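Beta-galacturonidase (Eisenbergiella tayi, PDB 6NCW) hydrolyses beta-linked galacturonides as a family 2 glycoside hydrolase, and may also have beta-glucuronidase activity. Local coordinates at residues Ala94-Asp99 / His312-Glu317; Phe275-Asp280 / Ser291-Asp296; Leu318-Cys323 / Ile328-Glu333. All blocks are in the same frame, centred on the assembly; numbering follows the deposited sequence.

Contact 1 of 3, residues Ala94-Asp99 / His312-Glu317; sequences AYTPFD and HYPNDE
Tyr-95 and Tyr-313 reach each other through different first torsions: CG of Tyr-95 lies anti to its carbonyl carbon (chi1 -53°), whereas CG of Tyr-313 sits between the backbone N and the carbonyl carbon (chi1 36°). The two phenol rings thereby meet in a face-to-face stack, with centroids 3.8 Å apart and planes only 8° from parallel. Overlap begins at the root of the Tyr-313 side chain, where CB of Tyr-313 lies over the Tyr-95 face in a CH-pi contact, 3.6 Å from the ring centroid and 3.3 Å from Tyr-95 CD2. Farther out, CD2 of Tyr-313 comes within 3.4 Å of CZ of Tyr-95. The opposite face of the Tyr-95 ring is covered by the methyl group of Ala-94, which sandwiches that ring between its chain neighbour and Tyr-313.

This stack joins the loop leading into strand 98-105 of the N-terminal beta-sandwich to the TIM-barrel loop that follows strand 307-309. The barrel loop also carries His-312, a galacturonate-binding residue whose NE2 is hydrogen-bonded to a glycerol here. The hydroxyl of Tyr-313 is hydrogen-bonded to His-278, which probably helps hold the far end of the stacked ring in place.

Beside the rings, Thr-96 CG2 packs on Pro-314 CG at 3.7 Å, while OG1 of Thr-96 is hydrogen-bonded to Glu-359. Pro-314 O lies 3.4 Å from Tyr-95 CB, and the carbonyl oxygens of Tyr-95 and Pro-314 both accept hydrogen bonds from the guanidinium of Arg-140, bridging the two loops.

Contact 2 of 3, residues Phe275-Asp280 / Ser291-Asp296; sequences FCRHED and SAMQHD
The first beta-alpha-beta unit of the TIM barrel, strand 268-276, helix 290-302 and strand 307-309, is braced by a buried salt bridge. Arg-277, immediately after the strand, spans the distance to Asp-296 on the helix; their CA atoms are 9.3 Å apart, the shortest such separation between the two segments. The arginine covers most of this distance itself, with CG anti to the backbone N (chi1 175°) and the chain extended from there to NE.

At its end the guanidinium grips the carboxylate side-on, but with both nitrogens directed at one atom. Arg-277 NE donates to Asp-296 OD2 at 3.0 Å with an N-H...O angle of 153°, using the anti lone pair of that oxygen. The second bond, from Arg-277 NH2 to the same Asp-296 OD2, is longer at 3.2 Å, more bent, and reaches the oxygen from outside the carboxylate plane. Although OD2 lies close to the guanidinium plane, the two planar groups are turned 72° against each other; with both N-H groups on one oxygen, this is not the flat, paired arrangement in which each carboxylate oxygen receives its own N-H. One helical turn earlier, Met-293 borders the guanidinium, its CA 4.4 Å from Arg-277 NH2, and the guanidinium also makes a cation-pi contact with Phe-319 of helix 317-326.

OD1 of Asp-296 belongs to a different partner, forming a salt bridge with NE of Arg-539. With OD2 receiving two N-H groups from Arg-277 and OD1 bound to a second arginine, the buried carboxylate is held at both oxygens; two neighbouring positive charges would probably favour its ionised form and offset the cost of placing a charged group in the buried layer between the helix and the barrel strands.

Contact 3 of 3, residues Leu318-Cys323 / Ile328-Glu333; sequences LFLDLC and ILVWEE
Helix 318-323 runs back against strand 329-333 at 147° between their N-to-C directions, with the two axes 9.3 Å apart at closest approach, and the turn between them is drawn in by a hydrogen bond from Ile-328 N to Cys-323 O (3.0 Å). Beside this bond, CB of Cys-323 packs against CB of Ile-328. The thiol of Cys-323, anti to its carbonyl carbon (chi1 -66°), lies alongside the next helix-facing residue of the strand, with SG 3.8 Å from Val-330 CG2. The other branch of that valine, CG1, meets CD2 of Leu-320 at 4.0 Å, the two side chains crossing at about a right angle. Leu-320 thus divides its methyls between two strand residues, because its CD1 touches Glu-332 OE1 at 3.7 Å. The buried carboxylate of Glu-332 is hydrogen-bonded through OE2 to His-364 and through OE1 to the backbone N of Asn-315.

Strand 329-333 lies in the barrel between the parallel strands 307-309 and 370-374; helix 317-326 covers it from outside, with Phe-319 and Leu-322 packing on helix 290-302 and Leu-320 reaching His-364 of helix 349-364.

How the contacts relate
From the N terminus, contact 1 opens first and closes last but one: residues 94-99 of the beta-sandwich meet 312-317 more than two hundred residues later, a loop that encloses the immunoglobulin-like domain and the start of the TIM barrel. Contact 2 closes a short loop wholly within that span, binding the first barrel strand to its helix. Contact 3 follows both in series and closes the tight turn from helix 317-326 into the next strand. The three adjoin in space: Asp-316 N meets Glu-279 of contact 2, His-312 ND1 meets Glu-333 of contact 3, and Met-293 packs beside Leu-318, linking adjacent barrel units next to the junction between the sandwich and the barrel.

Contact 1 of 3, residues Ala94-Asp99 / His312-Glu317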
loop_
_atom_site.group_PDB
_atom_site.type_symbol
_atom_site.label_atom_id
_atom_site.label_comp_id
_atom_site.label_asym_id
_atom_site.label_seq_id
_atom_site.Cartn_x
_atom_site.Cartn_y
_atom_site.Cartn_z
ATOM N N ALA A 94 5.261 -19.388 28.153
ATOM C CA ALA A 94 5.179 -17.934 28.182
ATOM C C ALA A 94 3.877 -17.431 28.786
ATOM O O ALA A 94 3.788 -16.253 29.148
ATOM C CB ALA A 94 5.315 -17.375 26.758
ATOM N N TYR A 95 2.864 -18.279 28.882
ATOM C CA TYR A 95 1.501 -17.796 28.923
ATOM C C TYR A 95 0.785 -18.061 30.237
ATOM O O TYR A 95 -0.387 -17.697 30.357
ATOM C CB TYR A 95 0.708 -18.413 27.755
ATOM C CG TYR A 95 1.344 -18.233 26.398
ATOM C CD1 TYR A 95 1.364 -16.987 25.774
ATOM C CD2 TYR A 95 1.907 -19.322 25.717
ATOM C CE1 TYR A 95 1.926 -16.821 24.491
ATOM C CE2 TYR A 95 2.464 -19.173 24.451
ATOM C CZ TYR A 95 2.480 -17.924 23.846
ATOM O OH TYR A 95 3.044 -17.788 22.597
ATOM N N THR A 96 1.455 -18.673 31.225
ATOM C CA THR A 96 0.876 -18.951 32.524
ATOM C C THR A 96 1.742 -18.340 33.631
ATOM O O THR A 96 2.967 -18.256 33.497
ATOM C CB THR A 96 0.727 -20.461 32.755
ATOM O OG1 THR A 96 1.935 -21.138 32.374
ATOM C CG2 THR A 96 -0.453 -21.019 31.936
ATOM N N PRO A 97 1.129 -17.881 34.716
ATOM C CA PRO A 97 1.895 -17.226 35.783
ATOM C C PRO A 97 2.586 -18.244 36.679
ATOM O O PRO A 97 2.228 -19.424 36.725
ATOM C CB PRO A 97 0.830 -16.440 36.560
ATOM C CG PRO A 97 -0.443 -17.178 36.314
ATOM C CD PRO A 97 -0.320 -17.909 34.992
ATOM N N PHE A 98 3.622 -17.770 37.359
ATOM C CA PHE A 98 4.371 -18.585 38.315
ATOM C C PHE A 98 4.905 -17.656 39.394
ATOM O O PHE A 98 4.844 -16.431 39.260
ATOM C CB PHE A 98 5.514 -19.380 37.645
ATOM C CG PHE A 98 6.613 -18.511 37.007
ATOM C CD1 PHE A 98 6.438 -17.949 35.747
ATOM C CD2 PHE A 98 7.818 -18.293 37.663
ATOM C CE1 PHE A 98 7.444 -17.184 35.152
ATOM C CE2 PHE A 98 8.826 -17.527 37.089
ATOM C CZ PHE A 98 8.642 -16.970 35.822
ATOM N N ASP A 99 5.421 -18.234 40.479
ATOM C CA ASP A 99 5.951 -17.399 41.552
ATOM C C ASP A 99 7.225 -17.998 42.143
ATOM O O ASP A 99 7.513 -19.189 41.998
ATOM C CB ASP A 99 4.901 -17.138 42.664
ATOM C CG ASP A 99 4.542 -18.392 43.488
ATOM O OD1 ASP A 99 5.230 -19.431 43.410
ATOM O OD2 ASP A 99 3.541 -18.326 44.232
ATOM N N HIS A 312 -3.383 -19.740 20.846
ATOM C CA HIS A 312 -3.623 -21.130 21.289
ATOM C C HIS A 312 -2.900 -21.307 22.631
ATOM O O HIS A 312 -1.972 -22.116 22.758
ATOM C CB HIS A 312 -3.098 -22.159 20.293
ATOM C CG HIS A 312 -3.771 -22.102 18.954
ATOM N ND1 HIS A 312 -5.083 -22.474 18.766
ATOM C CD2 HIS A 312 -3.313 -21.717 17.739
ATOM C CE1 HIS A 312 -5.402 -22.336 17.488
ATOM N NE2 HIS A 312 -4.345 -21.882 16.843
ATOM N N TYR A 313 -3.298 -20.532 23.631
ATOM C CA TYR A 313 -2.607 -20.540 24.913
ATOM C C TYR A 313 -3.427 -19.717 25.892
ATOM O O TYR A 313 -4.286 -18.939 25.476
ATOM C CB TYR A 313 -1.177 -19.965 24.788
ATOM C CG TYR A 313 -1.117 -18.845 23.802
ATOM C CD1 TYR A 313 -1.722 -17.628 24.082
ATOM C CD2 TYR A 313 -0.501 -19.010 22.562
ATOM C CE1 TYR A 313 -1.716 -16.606 23.175
ATOM C CE2 TYR A 313 -0.476 -17.982 21.644
ATOM C CZ TYR A 313 -1.089 -16.773 21.955
ATOM O OH TYR A 313 -1.089 -15.731 21.048
ATOM N N PRO A 314 -3.169 -19.860 27.186
ATOM C CA PRO A 314 -3.893 -19.041 28.162
ATOM C C PRO A 314 -3.539 -17.577 27.984
ATOM O O PRO A 314 -2.435 -17.233 27.547
ATOM C CB PRO A 314 -3.421 -19.592 29.519
ATOM C CG PRO A 314 -2.997 -21.023 29.206
ATOM C CD PRO A 314 -2.357 -20.908 27.826
ATOM N N ASN A 315 -4.500 -16.711 28.304
ATOM C CA ASN A 315 -4.363 -15.270 28.135
ATOM C C ASN A 315 -4.062 -14.561 29.449
ATOM O O ASN A 315 -4.324 -15.076 30.539
ATOM C CB ASN A 315 -5.632 -14.665 27.526
ATOM C CG ASN A 315 -5.619 -14.692 25.999
ATOM O OD1 ASN A 315 -4.948 -15.543 25.382
ATOM N ND2 ASN A 315 -6.337 -13.748 25.381
ATOM N N ASP A 316 -3.506 -13.356 29.314
ATOM C CA ASP A 316 -3.383 -12.368 30.375
ATOM C C ASP A 316 -4.674 -12.228 31.184
ATOM O O ASP A 316 -5.750 -11.991 30.632
ATOM C CB ASP A 316 -3.020 -11.018 29.744
ATOM C CG ASP A 316 -2.470 -10.015 30.744
ATOM O OD1 ASP A 316 -1.679 -9.148 30.304
ATOM O OD2 ASP A 316 -2.836 -10.068 31.955
ATOM N N GLU A 317 -4.545 -12.325 32.505
ATOM C CA GLU A 317 -5.709 -12.163 33.376
ATOM C C GLU A 317 -6.311 -10.771 33.271
ATOM O O GLU A 317 -7.495 -10.581 33.571
ATOM C CB GLU A 317 -5.309 -12.443 34.820
ATOM C CG GLU A 317 -4.740 -13.837 34.984
ATOM C CD GLU A 317 -4.054 -14.036 36.310
ATOM O OE1 GLU A 317 -3.123 -13.271 36.620
ATOM O OE2 GLU A 317 -4.448 -14.963 37.039
#

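Contact 2 of 3, residues Phe275-Asp280 / Ser291-Asp296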
loop_
_atom_site.group_PDB
_atom_site.type_symbol
_atom_site.label_atom_id
_atom_site.label_comp_id
_atom_site.label_asym_id
_atom_site.label_seq_id
_atom_site.Cartn_x
_atom_site.Cartn_y
_atom_site.Cartn_z
ATOM N N PHE A 275 -14.635 -14.883 17.823
ATOM C CA PHE A 275 -13.379 -14.663 17.130
ATOM C C PHE A 275 -12.267 -15.448 17.797
ATOM O O PHE A 275 -12.140 -15.454 19.030
ATOM C CB PHE A 275 -13.002 -13.180 17.091
ATOM C CG PHE A 275 -13.639 -12.440 15.959
ATOM C CD1 PHE A 275 -13.092 -12.503 14.686
ATOM C CD2 PHE A 275 -14.788 -11.680 16.164
ATOM C CE1 PHE A 275 -13.696 -11.827 13.622
ATOM C CE2 PHE A 275 -15.385 -10.999 15.118
ATOM C CZ PHE A 275 -14.839 -11.074 13.837
ATOM N N CYS A 276 -11.458 -16.103 16.981
ATOM C CA CYS A 276 -10.148 -16.502 17.444
ATOM C C CYS A 276 -9.292 -15.247 17.546
ATOM O O CYS A 276 -9.286 -14.425 16.630
ATOM C CB CYS A 276 -9.525 -17.506 16.479
ATOM S SG CYS A 276 -10.440 -19.078 16.345
ATOM N N ARG A 277 -8.594 -15.071 18.669
ATOM C CA ARG A 277 -7.710 -13.923 18.818
ATOM C C ARG A 277 -6.411 -14.359 19.477
ATOM O O ARG A 277 -6.421 -14.862 20.611
ATOM C CB ARG A 277 -8.376 -12.799 19.622
ATOM C CG ARG A 277 -7.451 -11.605 19.913
ATOM C CD ARG A 277 -8.128 -10.610 20.863
ATOM N NE ARG A 277 -7.231 -9.542 21.302
ATOM C CZ ARG A 277 -6.403 -9.627 22.343
ATOM N NH1 ARG A 277 -6.341 -10.747 23.053
ATOM N NH2 ARG A 277 -5.630 -8.591 22.666
ATOM N N HIS A 278 -5.305 -14.158 18.757
ATOM C CA HIS A 278 -3.951 -14.266 19.295
ATOM C C HIS A 278 -3.591 -13.029 20.110
ATOM O O HIS A 278 -4.018 -11.912 19.805
ATOM C CB HIS A 278 -2.924 -14.410 18.153
ATOM C CG HIS A 278 -2.644 -15.829 17.767
ATOM N ND1 HIS A 278 -1.991 -16.709 18.605
ATOM C CD2 HIS A 278 -2.954 -16.529 16.649
ATOM C CE1 HIS A 278 -1.902 -17.887 18.015
ATOM N NE2 HIS A 278 -2.462 -17.799 16.820
ATOM N N GLU A 279 -2.753 -13.226 21.120
ATOM C CA GLU A 279 -2.051 -12.112 21.758
ATOM C C GLU A 279 -0.898 -11.700 20.838
ATOM O O GLU A 279 0.240 -12.163 20.978
ATOM C CB GLU A 279 -1.553 -12.502 23.148
ATOM C CG GLU A 279 -2.696 -12.786 24.160
ATOM C CD GLU A 279 -2.191 -13.028 25.607
ATOM O OE1 GLU A 279 -2.946 -12.748 26.578
ATOM O OE2 GLU A 279 -1.049 -13.515 25.759
ATOM N N ASP A 280 -1.192 -10.842 19.857
ATOM C CA ASP A 280 -0.149 -10.396 18.941
ATOM C C ASP A 280 -0.457 -8.986 18.451
ATOM O O ASP A 280 -1.620 -8.638 18.224
ATOM C CB ASP A 280 -0.012 -11.362 17.766
ATOM C CG ASP A 280 1.279 -11.144 16.973
ATOM O OD1 ASP A 280 1.216 -10.471 15.919
ATOM O OD2 ASP A 280 2.353 -11.641 17.413
ATOM N N SER A 291 -4.745 -0.574 27.088
ATOM C CA SER A 291 -5.375 0.233 26.050
ATOM C C SER A 291 -5.525 -0.547 24.752
ATOM O O SER A 291 -6.527 -0.396 24.040
ATOM C CB SER A 291 -4.564 1.508 25.821
ATOM O OG SER A 291 -4.622 2.338 26.967
ATOM N N ALA A 292 -4.521 -1.366 24.415
ATOM C CA ALA A 292 -4.566 -2.150 23.190
ATOM C C ALA A 292 -5.570 -3.292 23.308
ATOM O O ALA A 292 -6.275 -3.615 22.336
ATOM C CB ALA A 292 -3.169 -2.682 22.863
ATOM N N MET A 293 -5.652 -3.898 24.495
ATOM C CA MET A 293 -6.658 -4.922 24.767
ATOM C C MET A 293 -8.055 -4.385 24.566
ATOM O O MET A 293 -8.875 -4.998 23.881
ATOM C CB MET A 293 -6.527 -5.428 26.202
ATOM C CG MET A 293 -5.289 -6.230 26.439
ATOM S SD MET A 293 -5.204 -6.767 28.166
ATOM C CE MET A 293 -3.682 -7.711 28.047
ATOM N N GLN A 294 -8.365 -3.268 25.229
ATOM C CA GLN A 294 -9.705 -2.715 25.149
ATOM C C GLN A 294 -10.019 -2.259 23.731
ATOM O O GLN A 294 -11.157 -2.399 23.263
ATOM C CB GLN A 294 -9.859 -1.565 26.153
ATOM C CG GLN A 294 -11.263 -1.001 26.249
ATOM C CD GLN A 294 -12.318 -2.076 26.464
ATOM O OE1 GLN A 294 -12.017 -3.172 26.935
ATOM N NE2 GLN A 294 -13.562 -1.764 26.114
ATOM N N HIS A 295 -9.019 -1.736 23.018
ATOM C CA HIS A 295 -9.240 -1.359 21.624
ATOM C C HIS A 295 -9.675 -2.567 20.791
ATOM O O HIS A 295 -10.659 -2.494 20.047
ATOM C CB HIS A 295 -7.985 -0.722 21.036
ATOM C CG HIS A 295 -8.233 -0.030 19.740
ATOM N ND1 HIS A 295 -7.938 -0.599 18.520
ATOM C CD2 HIS A 295 -8.805 1.166 19.471
ATOM C CE1 HIS A 295 -8.283 0.233 17.554
ATOM N NE2 HIS A 295 -8.829 1.303 18.103
ATOM N N ASP A 296 -8.964 -3.696 20.922
ATOM C CA ASP A 296 -9.411 -4.942 20.299
ATOM C C ASP A 296 -10.833 -5.301 20.732
ATOM O O ASP A 296 -11.672 -5.675 19.902
ATOM C CB ASP A 296 -8.470 -6.102 20.634
ATOM C CG ASP A 296 -7.156 -6.075 19.833
ATOM O OD1 ASP A 296 -6.906 -5.117 19.058
ATOM O OD2 ASP A 296 -6.351 -7.025 20.015
#

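Contact 3 of 3, residues Leu318-Cys323 / Ile328-Glu333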
loop_
_atom_site.group_PDB
_atom_site.type_symbol
_atom_site.label_atom_id
_atom_site.label_comp_id
_atom_site.label_asym_id
_atom_site.label_seq_id
_atom_site.Cartn_x
_atom_site.Cartn_y
_atom_site.Cartn_z
ATOM N N LEU A 318 -5.517 -9.780 32.892
ATOM C CA LEU A 318 -6.084 -8.461 32.649
ATOM C C LEU A 318 -7.094 -8.505 31.496
ATOM O O LEU A 318 -8.135 -7.840 31.541
ATOM C CB LEU A 318 -4.950 -7.473 32.367
ATOM C CG LEU A 318 -5.285 -5.995 32.145
ATOM C CD1 LEU A 318 -5.796 -5.354 33.435
ATOM C CD2 LEU A 318 -4.048 -5.265 31.637
ATOM N N PHE A 319 -6.806 -9.292 30.457
ATOM C CA PHE A 319 -7.741 -9.409 29.336
ATOM C C PHE A 319 -8.998 -10.152 29.771
ATOM O O PHE A 319 -10.119 -9.729 29.465
ATOM C CB PHE A 319 -7.068 -10.127 28.153
ATOM C CG PHE A 319 -7.908 -10.146 26.890
ATOM C CD1 PHE A 319 -8.008 -9.011 26.087
ATOM C CD2 PHE A 319 -8.586 -11.289 26.511
ATOM C CE1 PHE A 319 -8.780 -9.016 24.916
ATOM C CE2 PHE A 319 -9.369 -11.305 25.353
ATOM C CZ PHE A 319 -9.461 -10.166 24.555
ATOM N N LEU A 320 -8.821 -11.263 30.498
ATOM C CA LEU A 320 -9.959 -12.008 31.034
ATOM C C LEU A 320 -10.813 -11.133 31.944
ATOM O O LEU A 320 -12.043 -11.193 31.880
ATOM C CB LEU A 320 -9.468 -13.253 31.780
ATOM C CG LEU A 320 -8.662 -14.257 30.937
ATOM C CD1 LEU A 320 -8.057 -15.356 31.797
ATOM C CD2 LEU A 320 -9.540 -14.878 29.854
ATOM N N ASP A 321 -10.181 -10.309 32.791
ATOM C CA ASP A 321 -10.929 -9.334 33.594
ATOM C C ASP A 321 -11.822 -8.475 32.708
ATOM O O ASP A 321 -12.988 -8.230 33.031
ATOM C CB ASP A 321 -9.994 -8.404 34.387
ATOM C CG ASP A 321 -9.339 -9.071 35.603
ATOM O OD1 ASP A 321 -8.352 -8.480 36.109
ATOM O OD2 ASP A 321 -9.775 -10.167 36.042
ATOM N N LEU A 322 -11.272 -7.965 31.607
ATOM C CA LEU A 322 -12.065 -7.094 30.743
ATOM C C LEU A 322 -13.194 -7.855 30.057
ATOM O O LEU A 322 -14.238 -7.264 29.748
ATOM C CB LEU A 322 -11.168 -6.412 29.713
ATOM C CG LEU A 322 -10.215 -5.348 30.271
ATOM C CD1 LEU A 322 -9.028 -5.109 29.312
ATOM C CD2 LEU A 322 -10.954 -4.041 30.548
ATOM N N CYS A 323 -13.012 -9.156 29.809
ATOM C CA CYS A 323 -14.112 -9.953 29.268
ATOM C C CYS A 323 -15.188 -10.185 30.331
ATOM O O CYS A 323 -16.384 -10.103 30.024
ATOM C CB CYS A 323 -13.593 -11.292 28.729
ATOM S SG CYS A 323 -12.485 -11.197 27.252
ATOM N N ILE A 328 -18.281 -10.941 27.812
ATOM C CA ILE A 328 -17.772 -11.647 26.640
ATOM C C ILE A 328 -17.407 -13.065 27.068
ATOM O O ILE A 328 -16.658 -13.246 28.028
ATOM C CB ILE A 328 -16.566 -10.900 26.038
ATOM C CG1 ILE A 328 -17.011 -9.523 25.517
ATOM C CG2 ILE A 328 -15.916 -11.715 24.921
ATOM C CD1 ILE A 328 -15.881 -8.578 25.162
ATOM N N LEU A 329 -17.946 -14.068 26.375
ATOM C CA LEU A 329 -17.667 -15.460 26.708
ATOM C C LEU A 329 -16.306 -15.888 26.168
ATOM O O LEU A 329 -15.910 -15.512 25.063
ATOM C CB LEU A 329 -18.767 -16.365 26.150
ATOM C CG LEU A 329 -20.163 -16.047 26.709
ATOM C CD1 LEU A 329 -21.250 -16.636 25.831
ATOM C CD2 LEU A 329 -20.267 -16.558 28.146
ATOM N N VAL A 330 -15.590 -16.686 26.948
ATOM C CA VAL A 330 -14.225 -17.064 26.633
ATOM C C VAL A 330 -14.119 -18.585 26.582
ATOM O O VAL A 330 -14.530 -19.284 27.512
ATOM C CB VAL A 330 -13.220 -16.471 27.644
ATOM C CG1 VAL A 330 -11.817 -16.998 27.370
ATOM C CG2 VAL A 330 -13.219 -14.959 27.543
ATOM N N TRP A 331 -13.601 -19.083 25.471
ATOM C CA TRP A 331 -12.980 -20.395 25.387
ATOM C C TRP A 331 -11.494 -20.188 25.664
ATOM O O TRP A 331 -10.826 -19.469 24.915
ATOM C CB TRP A 331 -13.230 -20.983 23.988
ATOM C CG TRP A 331 -12.373 -22.157 23.541
ATOM C CD1 TRP A 331 -11.002 -22.258 23.594
ATOM C CD2 TRP A 331 -12.833 -23.352 22.909
ATOM N NE1 TRP A 331 -10.593 -23.459 23.062
ATOM C CE2 TRP A 331 -11.697 -24.152 22.641
ATOM C CE3 TRP A 331 -14.095 -23.828 22.532
ATOM C CZ2 TRP A 331 -11.790 -25.399 22.017
ATOM C CZ3 TRP A 331 -14.180 -25.087 21.932
ATOM C CH2 TRP A 331 -13.032 -25.843 21.663
ATOM N N GLU A 332 -10.978 -20.768 26.751
ATOM C CA GLU A 332 -9.548 -20.720 27.021
ATOM C C GLU A 332 -8.964 -22.119 26.874
ATOM O O GLU A 332 -9.575 -23.098 27.305
ATOM C CB GLU A 332 -9.242 -20.141 28.411
ATOM C CG GLU A 332 -7.745 -19.974 28.661
ATOM C CD GLU A 332 -7.377 -19.102 29.873
ATOM O OE1 GLU A 332 -6.749 -18.034 29.669
ATOM O OE2 GLU A 332 -7.687 -19.485 31.028
ATOM N N GLU A 333 -7.798 -22.228 26.231
ATOM C CA GLU A 333 -7.176 -23.532 26.019
ATOM C C GLU A 333 -5.728 -23.533 26.503
ATOM O O GLU A 333 -5.115 -22.480 26.677
ATOM C CB GLU A 333 -7.243 -23.962 24.538
ATOM C CG GLU A 333 -6.606 -22.999 23.521
ATOM C CD GLU A 333 -6.952 -23.403 22.087
ATOM O OE1 GLU A 333 -6.144 -23.141 21.162
ATOM O OE2 GLU A 333 -8.054 -23.980 21.893
#